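Local atomic coordinates of uncharacterized protein (Ruminococcus gnavus, PDB entry 4QAN), a protein that is of unknown function but adopts a cystatin-like fold, as a divergent member of the NTF2-like superfamily, and can bind a magnesium ion. Residues S19-F24 with P202-G207; A224-I229 with L305-V310; Y210-P215 with P254-K259; L136-V141 with T160-E165; I99-E104 with H171-G176. One frame throughout, in Å; residues are numbered along the deposited sequence. Where two conformers were deposited one is given.

Contact 1 (S19-F24 with P202-G207); sequences SEITSF and PNQLTG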
# COMPACT_ATOMS: atom_id res chain seq x y z
N SER A 19 -0.58 13.78 18.72
CA SER A 19 -1.44 12.67 19.14
C SER A 19 -1.52 12.53 20.67
O SER A 19 -0.54 12.15 21.31
CB SER A 19 -0.96 11.36 18.53
OG SER A 19 0.42 11.16 18.72
N GLU A 20 -2.68 12.81 21.25
CA GLU A 20 -2.85 12.80 22.70
C GLU A 20 -3.41 11.48 23.26
O GLU A 20 -3.67 11.37 24.46
CB GLU A 20 -3.74 13.97 23.13
CG GLU A 20 -3.48 15.24 22.32
CD GLU A 20 -3.80 16.51 23.07
OE1 GLU A 20 -4.68 16.50 23.96
OE2 GLU A 20 -3.16 17.54 22.76
N ILE A 21 -3.61 10.49 22.39
CA ILE A 21 -4.04 9.15 22.79
C ILE A 21 -2.89 8.19 22.53
O ILE A 21 -2.58 7.93 21.38
CB ILE A 21 -5.28 8.68 21.97
CG1 ILE A 21 -6.57 9.33 22.49
CG2 ILE A 21 -5.43 7.16 22.02
CD1 ILE A 21 -7.71 9.31 21.49
N THR A 22 -2.26 7.67 23.59
CA THR A 22 -1.16 6.71 23.40
C THR A 22 -1.62 5.48 22.63
O THR A 22 -1.01 5.09 21.63
CB THR A 22 -0.58 6.18 24.73
OG1 THR A 22 -0.33 7.26 25.63
CG2 THR A 22 0.72 5.40 24.47
N SER A 23 -2.69 4.87 23.12
CA SER A 23 -3.11 3.54 22.69
C SER A 23 -4.57 3.28 23.03
O SER A 23 -5.16 3.99 23.84
CB SER A 23 -2.24 2.48 23.37
OG SER A 23 -2.27 2.63 24.79
N PHE A 24 -5.14 2.26 22.40
CA PHE A 24 -6.47 1.76 22.77
C PHE A 24 -6.24 0.43 23.46
O PHE A 24 -5.73 -0.53 22.85
CB PHE A 24 -7.37 1.63 21.54
CG PHE A 24 -7.38 2.86 20.67
CD1 PHE A 24 -7.89 4.06 21.16
CD2 PHE A 24 -6.86 2.83 19.39
CE1 PHE A 24 -7.88 5.20 20.36
CE2 PHE A 24 -6.85 3.97 18.60
CZ PHE A 24 -7.36 5.15 19.08
N PRO A 202 -14.41 9.84 20.69
CA PRO A 202 -13.31 10.74 21.04
C PRO A 202 -12.98 11.75 19.94
O PRO A 202 -13.44 11.63 18.80
CB PRO A 202 -12.13 9.78 21.22
CG PRO A 202 -12.42 8.66 20.29
CD PRO A 202 -13.92 8.52 20.24
N ASN A 203 -12.18 12.75 20.31
CA ASN A 203 -11.44 13.53 19.32
C ASN A 203 -10.13 14.06 19.86
O ASN A 203 -9.92 15.26 19.98
CB ASN A 203 -12.28 14.64 18.72
CG ASN A 203 -13.04 15.41 19.76
OD1 ASN A 203 -12.68 15.42 20.94
ND2 ASN A 203 -14.11 16.05 19.33
N GLN A 204 -9.26 13.11 20.21
CA GLN A 204 -7.83 13.30 20.11
C GLN A 204 -7.45 12.45 18.91
O GLN A 204 -8.28 11.73 18.37
CB GLN A 204 -7.09 12.77 21.34
CG GLN A 204 -7.80 12.88 22.69
CD GLN A 204 -7.85 14.30 23.20
OE1 GLN A 204 -8.23 15.22 22.48
NE2 GLN A 204 -7.47 14.49 24.47
N LEU A 205 -6.19 12.54 18.51
CA LEU A 205 -5.60 11.58 17.58
C LEU A 205 -4.69 10.65 18.37
O LEU A 205 -4.27 10.96 19.48
CB LEU A 205 -4.77 12.30 16.51
CG LEU A 205 -5.33 13.61 15.98
CD1 LEU A 205 -4.39 14.16 14.93
CD2 LEU A 205 -6.73 13.42 15.44
N THR A 206 -4.42 9.50 17.79
CA THR A 206 -3.40 8.59 18.27
C THR A 206 -2.24 8.69 17.26
O THR A 206 -2.25 9.53 16.37
CB THR A 206 -3.96 7.16 18.42
OG1 THR A 206 -3.13 6.40 19.32
CG2 THR A 206 -4.06 6.44 17.04
N GLY A 207 -1.25 7.83 17.40
CA GLY A 207 0.02 8.05 16.74
C GLY A 207 -0.02 8.07 15.23
O GLY A 207 -0.82 7.36 14.62

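Contact 2 (A224-I229 with L305-V310); sequences AVEQFI and LDLIKV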
# COMPACT_ATOMS: atom_id res chain seq x y z
N ALA A 224 17.24 10.64 -13.51
CA ALA A 224 16.08 10.28 -12.68
C ALA A 224 15.98 8.77 -12.55
O ALA A 224 15.80 8.25 -11.45
CB ALA A 224 14.81 10.86 -13.28
N VAL A 225 16.12 8.08 -13.69
CA VAL A 225 16.05 6.63 -13.75
C VAL A 225 17.23 6.02 -12.99
O VAL A 225 17.05 5.06 -12.22
CB VAL A 225 16.04 6.13 -15.22
CG1 VAL A 225 16.11 4.62 -15.29
CG2 VAL A 225 14.79 6.64 -15.92
N GLU A 226 18.42 6.59 -13.19
CA GLU A 226 19.63 6.13 -12.50
C GLU A 226 19.50 6.20 -10.97
O GLU A 226 19.85 5.25 -10.27
CB GLU A 226 20.86 6.91 -12.97
CG GLU A 226 21.33 6.50 -14.38
CD GLU A 226 22.04 7.62 -15.16
OE1 GLU A 226 22.36 8.68 -14.58
OE2 GLU A 226 22.26 7.45 -16.39
N GLN A 227 18.99 7.31 -10.45
CA GLN A 227 18.92 7.47 -9.01
C GLN A 227 17.80 6.69 -8.40
O GLN A 227 17.90 6.31 -7.25
CB GLN A 227 18.82 8.93 -8.58
CG GLN A 227 20.15 9.69 -8.59
CD GLN A 227 21.18 9.05 -7.67
OE1 GLN A 227 22.17 8.52 -8.14
NE2 GLN A 227 20.93 9.11 -6.35
N PHE A 228 16.72 6.51 -9.16
CA PHE A 228 15.62 5.60 -8.80
C PHE A 228 16.14 4.18 -8.58
O PHE A 228 15.91 3.58 -7.53
CB PHE A 228 14.58 5.66 -9.92
CG PHE A 228 13.48 4.62 -9.82
CD1 PHE A 228 12.47 4.74 -8.89
CD2 PHE A 228 13.43 3.56 -10.73
CE1 PHE A 228 11.44 3.81 -8.83
CE2 PHE A 228 12.40 2.64 -10.67
CZ PHE A 228 11.41 2.76 -9.72
N ILE A 229 16.90 3.66 -9.55
CA ILE A 229 17.53 2.35 -9.40
C ILE A 229 18.57 2.30 -8.26
O ILE A 229 18.69 1.29 -7.58
CB ILE A 229 18.12 1.86 -10.75
CG1 ILE A 229 16.98 1.67 -11.77
CG2 ILE A 229 18.95 0.60 -10.58
CD1 ILE A 229 15.88 0.72 -11.35
N LEU A 305 21.13 -5.26 -8.64
CA LEU A 305 20.38 -4.80 -9.78
C LEU A 305 21.12 -3.59 -10.33
O LEU A 305 21.16 -2.54 -9.69
CB LEU A 305 18.96 -4.42 -9.39
CG LEU A 305 18.16 -3.84 -10.55
CD1 LEU A 305 17.83 -4.95 -11.52
CD2 LEU A 305 16.91 -3.17 -10.04
N ASP A 306 21.71 -3.77 -11.51
CA ASP A 306 22.47 -2.73 -12.18
C ASP A 306 21.84 -2.30 -13.47
O ASP A 306 21.37 -3.11 -14.27
CB ASP A 306 23.88 -3.23 -12.51
CG ASP A 306 24.81 -3.14 -11.33
OD1 ASP A 306 24.94 -2.03 -10.76
OD2 ASP A 306 25.43 -4.17 -10.98
N LEU A 307 21.86 -1.00 -13.67
CA LEU A 307 21.46 -0.41 -14.91
C LEU A 307 22.69 -0.41 -15.86
O LEU A 307 23.75 0.10 -15.52
CB LEU A 307 20.98 1.01 -14.60
CG LEU A 307 19.91 1.70 -15.42
CD1 LEU A 307 18.65 0.86 -15.58
CD2 LEU A 307 19.60 3.01 -14.72
N ILE A 308 22.58 -1.03 -17.03
CA ILE A 308 23.64 -0.96 -18.03
C ILE A 308 23.52 0.34 -18.84
O ILE A 308 24.51 0.99 -19.15
CB ILE A 308 23.59 -2.18 -18.97
CG1 ILE A 308 23.90 -3.46 -18.19
CG2 ILE A 308 24.60 -2.03 -20.11
CD1 ILE A 308 23.46 -4.72 -18.91
N LYS A 309 22.29 0.70 -19.18
CA LYS A 309 22.02 1.85 -20.02
C LYS A 309 20.57 2.31 -19.89
O LYS A 309 19.66 1.49 -19.74
CB LYS A 309 22.32 1.48 -21.48
CG LYS A 309 22.71 2.66 -22.34
CD LYS A 309 23.49 2.18 -23.55
CE LYS A 309 23.80 3.31 -24.52
NZ LYS A 309 24.50 2.74 -25.70
N VAL A 310 20.37 3.63 -19.92
CA VAL A 310 19.04 4.23 -20.04
C VAL A 310 18.92 4.83 -21.44
O VAL A 310 19.63 5.78 -21.78
CB VAL A 310 18.85 5.32 -18.99
CG1 VAL A 310 17.46 5.94 -19.12
CG2 VAL A 310 19.09 4.73 -17.61

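Contact 3 (Y210-P215 with P254-K259); sequences YFQAMP and PELLKK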
# COMPACT_ATOMS: atom_id res chain seq x y z
N TYR A 210 1.55 6.76 8.88
CA TYR A 210 1.59 6.77 7.42
C TYR A 210 2.54 7.86 6.96
O TYR A 210 2.92 8.72 7.74
CB TYR A 210 0.19 6.98 6.86
CG TYR A 210 -0.45 8.34 7.15
CD1 TYR A 210 -1.10 8.58 8.34
CD2 TYR A 210 -0.39 9.36 6.22
CE1 TYR A 210 -1.68 9.82 8.61
CE2 TYR A 210 -0.95 10.60 6.47
CZ TYR A 210 -1.59 10.82 7.67
OH TYR A 210 -2.16 12.04 7.91
N PHE A 211 2.92 7.85 5.68
CA PHE A 211 3.78 8.87 5.14
C PHE A 211 3.31 9.30 3.75
O PHE A 211 2.65 8.52 3.04
CB PHE A 211 5.23 8.36 5.07
CG PHE A 211 5.44 7.32 4.02
CD1 PHE A 211 5.25 5.98 4.30
CD2 PHE A 211 5.80 7.68 2.73
CE1 PHE A 211 5.42 5.01 3.32
CE2 PHE A 211 5.99 6.72 1.76
CZ PHE A 211 5.79 5.38 2.05
N GLN A 212 3.63 10.55 3.41
CA GLN A 212 3.40 11.11 2.08
C GLN A 212 4.78 11.58 1.58
O GLN A 212 5.39 12.47 2.17
CB GLN A 212 2.36 12.26 2.13
CG GLN A 212 1.69 12.60 0.78
CD GLN A 212 0.51 13.58 0.89
OE1 GLN A 212 -0.50 13.30 1.53
NE2 GLN A 212 0.64 14.74 0.23
N ALA A 213 5.30 10.96 0.52
CA ALA A 213 6.61 11.34 0.00
C ALA A 213 6.48 12.70 -0.70
O ALA A 213 5.39 13.05 -1.15
CB ALA A 213 7.12 10.28 -0.94
N MSE A 214 7.57 13.46 -0.72
CA MSE A 214 7.61 14.73 -1.43
C MSE A 214 8.15 14.49 -2.81
O MSE A 214 8.80 13.49 -3.06
CB MSE A 214 8.49 15.72 -0.69
CG MSE A 214 9.97 15.45 -0.89
SE MSE A 214 10.99 16.80 0.11
CE MSE A 214 12.74 16.33 -0.67
N PRO A 215 7.88 15.42 -3.75
CA PRO A 215 8.51 15.27 -5.06
C PRO A 215 10.04 15.42 -4.98
O PRO A 215 10.52 16.30 -4.29
CB PRO A 215 7.92 16.43 -5.86
CG PRO A 215 6.60 16.66 -5.23
CD PRO A 215 6.89 16.50 -3.77
N PRO A 254 -5.94 12.47 0.35
CA PRO A 254 -6.32 11.10 -0.01
C PRO A 254 -5.92 10.75 -1.43
O PRO A 254 -5.45 9.64 -1.68
CB PRO A 254 -7.85 11.08 0.13
CG PRO A 254 -8.28 12.49 0.27
CD PRO A 254 -7.10 13.27 0.77
N GLU A 255 -6.06 11.69 -2.34
CA GLU A 255 -5.73 11.44 -3.74
C GLU A 255 -4.24 11.12 -3.92
O GLU A 255 -3.88 10.19 -4.65
CB GLU A 255 -6.13 12.63 -4.62
CG GLU A 255 -7.61 12.95 -4.65
CD GLU A 255 -8.13 13.70 -3.42
OE1 GLU A 255 -7.32 14.17 -2.57
OE2 GLU A 255 -9.37 13.83 -3.31
N LEU A 256 -3.38 11.87 -3.25
CA LEU A 256 -1.94 11.70 -3.44
C LEU A 256 -1.49 10.40 -2.82
O LEU A 256 -0.62 9.72 -3.37
CB LEU A 256 -1.12 12.86 -2.86
CG LEU A 256 -1.23 14.19 -3.62
CD1 LEU A 256 -0.50 15.30 -2.88
CD2 LEU A 256 -0.71 14.04 -5.04
N LEU A 257 -2.08 10.07 -1.68
CA LEU A 257 -1.76 8.83 -0.99
C LEU A 257 -2.20 7.59 -1.76
O LEU A 257 -1.51 6.57 -1.72
CB LEU A 257 -2.37 8.81 0.40
CG LEU A 257 -1.69 9.70 1.42
CD1 LEU A 257 -2.45 9.67 2.74
CD2 LEU A 257 -0.24 9.27 1.62
N LYS A 258 -3.33 7.65 -2.43
CA LYS A 258 -3.79 6.52 -3.21
C LYS A 258 -2.85 6.31 -4.42
O LYS A 258 -2.47 5.19 -4.73
CB LYS A 258 -5.25 6.69 -3.64
CG LYS A 258 -6.22 6.61 -2.47
CD LYS A 258 -7.67 6.51 -2.92
CE LYS A 258 -8.03 7.62 -3.89
NZ LYS A 258 -9.48 7.63 -4.17
N LYS A 259 -2.48 7.41 -5.07
CA LYS A 259 -1.49 7.41 -6.17
C LYS A 259 -0.15 6.82 -5.71
O LYS A 259 0.46 6.06 -6.45
CB LYS A 259 -1.24 8.85 -6.65
CG LYS A 259 -1.12 9.02 -8.16
CD LYS A 259 -1.42 10.46 -8.60
CE LYS A 259 -2.73 11.02 -8.02
NZ LYS A 259 -3.34 12.16 -8.78

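Contact 4 (L136-V141 with T160-E165); sequences LAAQEV and TAVQYE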
# COMPACT_ATOMS: atom_id res chain seq x y z
N LEU A 136 -2.64 -12.90 11.07
CA LEU A 136 -2.08 -11.60 11.39
C LEU A 136 -0.91 -11.67 12.38
O LEU A 136 -0.27 -10.65 12.65
CB LEU A 136 -3.18 -10.69 11.93
CG LEU A 136 -4.35 -10.41 10.98
CD1 LEU A 136 -5.44 -9.63 11.69
CD2 LEU A 136 -3.89 -9.65 9.76
N ALA A 137 -0.63 -12.88 12.88
CA ALA A 137 0.32 -13.09 13.99
C ALA A 137 -0.03 -12.17 15.17
O ALA A 137 0.85 -11.56 15.79
CB ALA A 137 1.75 -12.87 13.53
N ALA A 138 -1.32 -12.10 15.48
CA ALA A 138 -1.84 -11.15 16.46
C ALA A 138 -2.10 -11.83 17.79
O ALA A 138 -2.36 -13.03 17.85
CB ALA A 138 -3.12 -10.53 15.93
N GLN A 139 -2.05 -11.05 18.86
CA GLN A 139 -2.40 -11.55 20.18
C GLN A 139 -3.87 -11.93 20.25
O GLN A 139 -4.20 -13.03 20.67
CB GLN A 139 -2.08 -10.51 21.25
CG GLN A 139 -0.61 -10.20 21.38
CD GLN A 139 -0.33 -9.35 22.60
OE1 GLN A 139 -0.92 -8.28 22.77
NE2 GLN A 139 0.56 -9.82 23.47
N GLU A 140 -4.75 -11.01 19.85
CA GLU A 140 -6.18 -11.28 19.72
C GLU A 140 -6.74 -10.64 18.44
O GLU A 140 -6.31 -9.56 18.05
CB GLU A 140 -6.97 -10.69 20.90
CG GLU A 140 -6.60 -11.18 22.30
CD GLU A 140 -7.69 -10.90 23.32
OE1 GLU A 140 -8.88 -10.83 22.92
OE2 GLU A 140 -7.37 -10.76 24.53
N VAL A 141 -7.69 -11.33 17.81
CA VAL A 141 -8.56 -10.73 16.80
C VAL A 141 -9.97 -10.71 17.37
O VAL A 141 -10.42 -11.70 17.94
CB VAL A 141 -8.53 -11.50 15.47
CG1 VAL A 141 -9.70 -11.11 14.57
CG2 VAL A 141 -7.23 -11.24 14.74
N THR A 160 -13.02 -5.69 11.79
CA THR A 160 -12.05 -6.61 12.36
C THR A 160 -11.00 -5.81 13.14
O THR A 160 -10.18 -5.10 12.56
CB THR A 160 -11.37 -7.46 11.28
OG1 THR A 160 -12.36 -8.11 10.48
CG2 THR A 160 -10.44 -8.49 11.90
N ALA A 161 -11.06 -5.93 14.46
CA ALA A 161 -10.12 -5.28 15.37
C ALA A 161 -9.03 -6.25 15.75
O ALA A 161 -9.29 -7.44 15.92
CB ALA A 161 -10.85 -4.81 16.62
N VAL A 162 -7.82 -5.74 15.90
CA VAL A 162 -6.67 -6.60 16.17
C VAL A 162 -5.86 -6.06 17.35
O VAL A 162 -5.79 -4.85 17.55
CB VAL A 162 -5.80 -6.80 14.90
CG1 VAL A 162 -5.13 -5.51 14.45
CG2 VAL A 162 -4.79 -7.91 15.11
N GLN A 163 -5.30 -6.97 18.15
CA GLN A 163 -4.42 -6.59 19.25
C GLN A 163 -2.99 -7.07 19.02
O GLN A 163 -2.75 -8.24 18.67
CB GLN A 163 -4.93 -7.16 20.58
CG GLN A 163 -4.29 -6.50 21.80
CD GLN A 163 -4.54 -7.27 23.09
OE1 GLN A 163 -4.33 -8.48 23.15
NE2 GLN A 163 -4.98 -6.57 24.13
N TYR A 164 -2.05 -6.14 19.19
CA TYR A 164 -0.63 -6.45 19.24
C TYR A 164 -0.05 -5.79 20.47
O TYR A 164 -0.28 -4.61 20.70
CB TYR A 164 0.11 -5.92 18.02
CG TYR A 164 -0.31 -6.48 16.69
CD1 TYR A 164 0.31 -7.60 16.15
CD2 TYR A 164 -1.29 -5.85 15.94
CE1 TYR A 164 -0.05 -8.10 14.90
CE2 TYR A 164 -1.66 -6.34 14.70
CZ TYR A 164 -1.04 -7.45 14.18
OH TYR A 164 -1.44 -7.91 12.93
N GLU A 165 0.73 -6.55 21.24
CA GLU A 165 1.38 -6.06 22.45
C GLU A 165 0.43 -5.25 23.34
O GLU A 165 0.78 -4.18 23.84
CB GLU A 165 2.63 -5.25 22.10
CG GLU A 165 3.55 -5.98 21.14
CD GLU A 165 5.02 -5.70 21.39
OE1 GLU A 165 5.58 -6.24 22.37
OE2 GLU A 165 5.63 -4.95 20.58

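Contact 5 (I99-E104 with H171-G176); sequences IEQFEE and HSLKEG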
# COMPACT_ATOMS: atom_id res chain seq x y z
N ILE A 99 -7.70 3.86 2.83
CA ILE A 99 -8.37 5.04 2.30
C ILE A 99 -9.62 4.60 1.55
O ILE A 99 -10.67 5.20 1.69
CB ILE A 99 -7.44 5.90 1.41
CG1 ILE A 99 -6.36 6.56 2.28
CG2 ILE A 99 -8.24 7.00 0.70
CD1 ILE A 99 -5.17 7.14 1.55
N GLU A 100 -9.49 3.54 0.78
CA GLU A 100 -10.61 3.04 0.01
C GLU A 100 -11.72 2.45 0.85
O GLU A 100 -12.88 2.63 0.53
CB GLU A 100 -10.13 2.06 -1.03
CG GLU A 100 -9.42 2.80 -2.12
CD GLU A 100 -8.65 1.90 -3.02
OE1 GLU A 100 -8.36 0.77 -2.59
OE2 GLU A 100 -8.32 2.36 -4.14
N GLN A 101 -11.36 1.78 1.94
CA GLN A 101 -12.38 1.35 2.90
C GLN A 101 -13.09 2.58 3.45
O GLN A 101 -14.31 2.63 3.46
CB GLN A 101 -11.77 0.56 4.05
CG GLN A 101 -11.20 -0.77 3.61
CD GLN A 101 -11.20 -1.80 4.71
OE1 GLN A 101 -11.00 -1.49 5.88
NE2 GLN A 101 -11.43 -3.06 4.33
N PHE A 102 -12.31 3.57 3.88
CA PHE A 102 -12.86 4.79 4.44
C PHE A 102 -13.82 5.45 3.44
O PHE A 102 -14.95 5.77 3.78
CB PHE A 102 -11.74 5.74 4.82
CG PHE A 102 -12.20 7.00 5.48
CD1 PHE A 102 -12.46 7.03 6.84
CD2 PHE A 102 -12.37 8.17 4.74
CE1 PHE A 102 -12.87 8.20 7.45
CE2 PHE A 102 -12.78 9.34 5.34
CZ PHE A 102 -13.03 9.35 6.70
N GLU A 103 -13.35 5.63 2.21
CA GLU A 103 -14.16 6.30 1.18
C GLU A 103 -15.44 5.52 0.87
O GLU A 103 -16.53 6.11 0.79
CB GLU A 103 -13.34 6.53 -0.09
CG GLU A 103 -12.25 7.58 0.08
CD GLU A 103 -11.32 7.69 -1.13
OE1 GLU A 103 -11.33 6.79 -1.98
OE2 GLU A 103 -10.58 8.69 -1.24
N GLU A 104 -15.31 4.20 0.72
CA GLU A 104 -16.46 3.35 0.45
C GLU A 104 -17.56 3.48 1.53
O GLU A 104 -18.72 3.74 1.20
CB GLU A 104 -16.03 1.90 0.31
CG GLU A 104 -17.16 0.95 -0.05
CD GLU A 104 -16.70 -0.47 -0.29
OE1 GLU A 104 -15.48 -0.70 -0.44
OE2 GLU A 104 -17.57 -1.36 -0.33
N HIS A 171 -7.99 -3.62 12.06
CA HIS A 171 -7.36 -4.25 10.90
C HIS A 171 -8.17 -4.03 9.64
O HIS A 171 -7.62 -3.89 8.54
CB HIS A 171 -7.20 -5.76 11.11
CG HIS A 171 -6.68 -6.47 9.90
ND1 HIS A 171 -5.40 -6.26 9.42
CD2 HIS A 171 -7.27 -7.33 9.04
CE1 HIS A 171 -5.22 -6.98 8.33
NE2 HIS A 171 -6.34 -7.64 8.08
N SER A 172 -9.49 -4.05 9.78
CA SER A 172 -10.37 -3.82 8.64
C SER A 172 -11.68 -3.19 9.06
O SER A 172 -12.20 -3.50 10.13
CB SER A 172 -10.65 -5.13 7.91
OG SER A 172 -11.32 -4.91 6.68
N LEU A 173 -12.17 -2.29 8.22
CA LEU A 173 -13.46 -1.61 8.42
C LEU A 173 -14.60 -2.42 7.83
O LEU A 173 -15.75 -1.98 7.84
CB LEU A 173 -13.43 -0.22 7.77
CG LEU A 173 -12.81 0.90 8.60
CD1 LEU A 173 -11.28 0.83 8.63
CD2 LEU A 173 -13.28 2.24 8.05
N LYS A 174 -14.25 -3.56 7.25
CA LYS A 174 -15.19 -4.53 6.73
C LYS A 174 -14.77 -5.93 7.20
O LYS A 174 -13.59 -6.21 7.42
CB LYS A 174 -15.21 -4.45 5.21
CG LYS A 174 -15.61 -3.07 4.72
CD LYS A 174 -16.00 -3.07 3.26
CE LYS A 174 -14.80 -3.19 2.34
NZ LYS A 174 -15.23 -3.59 0.98
N GLU A 175 -15.76 -6.80 7.36
CA GLU A 175 -15.58 -8.15 7.90
C GLU A 175 -14.41 -8.88 7.25
O GLU A 175 -14.17 -8.74 6.07
CB GLU A 175 -16.86 -8.93 7.62
CG GLU A 175 -17.17 -10.04 8.60
CD GLU A 175 -18.55 -10.61 8.34
OE1 GLU A 175 -18.77 -11.11 7.21
OE2 GLU A 175 -19.41 -10.55 9.25
N GLY A 176 -13.69 -9.66 8.04
CA GLY A 176 -12.58 -10.47 7.54
C GLY A 176 -11.28 -9.71 7.43
O GLY A 176 -11.03 -8.75 8.18

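Contact 1 (S19-F24 with P202-G207)
Thr-206 lies at the tight heart of this meeting of two irregular segments, 19-24 and 202-207. Its OG1, anti to the backbone N (chi1 -160°), gives a short hydrogen bond of 2.6 Å to Ile-21 O, arriving from above the carbonyl plane. One residue back, Ile-21 N donates to Leu-205 O at 3.0 Å with an N-H...O angle of 148°, this time within the carbonyl plane. Ile-21 is thus held through both its N and its O, and its branches settle around the crossing: CG2 packs by Thr-206 CB, while CD1 reaches Gln-204 CB at 3.5 Å. The same threonine meets Phe-24 tip to tip, with ring atom CZ 4.0 Å from Thr-206 CB. Close fit continues at Ser-19, whose CB is 3.1 Å from Thr-206 O. Tyr-33 of helix 27-39 meets the Phe-24 ring, and Arg-48 NH1 of helix 43-48 bonds Thr-206 O.

The other side is looser. Glu-20 and Gln-204 cross obliquely toward solvent, Glu-20 being exposed, and Thr-22 turns its CB away from 202-207. The arrangement is that of two extended loops joined by the Ile-21 and Thr-206 bonds and packed on helices 27-39 and 43-48 of a cystatin-like fold.

Contact 2 (A224-I229 with L305-V310)
Helix 221-234 runs nearly antiparallel to strand 305-314 here: the short axes of 224-229 and 305-310 make an angle of 163° and approach to 9.1 Å, a spacing that suits side chains interleaved between a helix and a sheet. Val-225 shows how the gap is filled. Its CB already lies 4.1 Å from Val-310 CG2. From there CG1, anti to the backbone N (chi1 174°), extends into the interface and touches two partners, Val-310 CG2 at 3.8 Å and Leu-307 CD2 at 3.9 Å. The two valines cross obliquely, whereas Leu-307 comes in at about a right angle.

Leu-307 CD2 is the common meeting point. Besides Val-225 it packs on Glu-226 CA at 3.8 Å and, more loosely, on Ile-229 CG1 at 4.2 Å. One helical turn beyond Val-225, Ile-229 extends the patch by setting CD1 4.2 Å from Leu-305 CD2. Leu-305, Leu-307 and Val-310 can all direct CB at the helix despite their uneven spacing because Ile-308 and Lys-309 form a classic beta bulge opposite Leu-328. Tyr-329 and Tyr-340 on adjacent strands of the sheet border the same patch.

Even Glu-226 takes part through its methylene, CG lying near Leu-307 CD2, so the side-chain contact between these two segments is aliphatic: it rests on shape and on exclusion of water, not on directional bonds.

Contact 3 (Y210-P215 with P254-K259)
Gln-212 OE1 is gripped by one hydrogen bond, from Ser-253 N just ahead of helix 254-275, and the other end of the amide is fixed as well, NE2 donating to Ser-249 OG. The arrangement is an extended linker laid across the first turn of a helix, where the N-terminal end would be expected to favour a carbonyl oxygen electrostatically. Gln-260 of the same helix fastens the backbone on both sides of this glutamine, through NE2 to Phe-211 O and OE1 to Ala-213 N.

In the conformer given, the Gln-212 side chain leaves with CG anti to the backbone N (chi1 -160°) and continues extended, which carries the amide across to two leucines. NE2 comes within 3.4 Å of Leu-256 CD1, the side chains crossing obliquely. OE1 sits 3.8 Å from Leu-257 CG, here with the chains crossing at about a right angle. Both polar atoms therefore have bonding partners while lying against methyl and methine carbons in a buried setting.

Leu-257 spreads its two methyls along the linker. CD1 rests at 4.1 Å from Tyr-210 CD2, meeting the ring obliquely; that ring is fixed at its far end by the bond between its OH and Thr-252 OG1. The other methyl turns to Gln-212 CG and the backbone, and Leu-257 CD2 ends 3.3 Å from Phe-211 O.

Contact 4 (L136-V141 with T160-E165)
Antiparallel pairing joins the start of strand 140-150 to the end of strand 153-164, the open end of a beta hairpin. Gln-163 N donates to Glu-140 O at 2.8 Å and 160°, and Gln-163 O accepts from Gln-139 N at 2.9 Å, more bent at 136°; Val-141 and Val-162 form the next, non-hydrogen-bonded pair. Just before this, positive-phi Ala-137 is the C-prime residue of a Schellman motif that ends helix 126-135.

Ala-138 CB is pressed against Val-162 CG2 at 3.2 Å, tighter than normal van der Waals contact. It also covers one face of the Tyr-164 ring, displaced toward the rim. The phenol OH donates to Leu-136 O at 3.0 Å from above the carbonyl plane, while Leu-136 CD1 packs on Val-162 CG2 at 3.9 Å. Gln-139 OE1 accepts from Lys-166 N in the turn that follows.

Around this junction, Val-141 leans on helix 126-135, Tyr-164 on helix 52-58, and strand 167-172 continues the sheet beyond Val-162.

Contact 5 (I99-E104 with H171-G176)
Helix 99-104 faces the chain just after it turns a corner at His-171, with the CA atoms of Gln-101 and Leu-173 6.4 Å apart. Gln-101 carries the contact. Its extended chain sends the amide to the turn, where OE1 accepts from Leu-173 N at 2.7 Å; the bond is nearly straight (169°), although the donor lies above the carbonyl plane. NE2 donates to Ser-172 OG at 3.0 Å, with the hydroxyl oxygen in the amide plane. Two bonds of opposite sense thus fix the amide's rotation and give both its oxygen and its nitrogen a partner in a buried place. Ser-172 OG in turn donates to Lys-174 O at 2.7 Å, on a lone pair of that carbonyl, which braces the turn.

One helical turn on, Glu-104 forms a salt bridge with Lys-174: OE1 is 3.2 Å from NZ, met from above the carboxylate plane, and the bond from NZ to OE2 is weak. Lys-174 NZ has a second partner in Ile-183 O.

The turn follows a classic beta bulge at His-171 and Ser-172 opposite Thr-160 on strand 153-164. Behind Gln-101, Phe-102 packs on helix 43-48, and Ile-99 on both that helix and helix 254-275.

Contacts 4 and 5 share a sheet: strands 153-164 and 167-172 adjoin, and Thr-160 O lies 2.7 Å from His-171 N, a probable hydrogen bond. Contact 5 in turn touches contact 3, where the salt bridge from Lys-258 NZ to Glu-103 OE1 measures 3.0 Å and Leu-257 CB packs 3.5 Å from Ile-99 CD1, so helix 87-108 links the first sheet's surroundings to helix 254-275. Contact 1 adjoins contact 3 through the linker, their centres 22 Å apart. Contact 2, in the second helix-and-sheet unit, lies 42 Å from contact 1 between centres, across the chain's middle. All five are remote from the magnesium site at Ser-360.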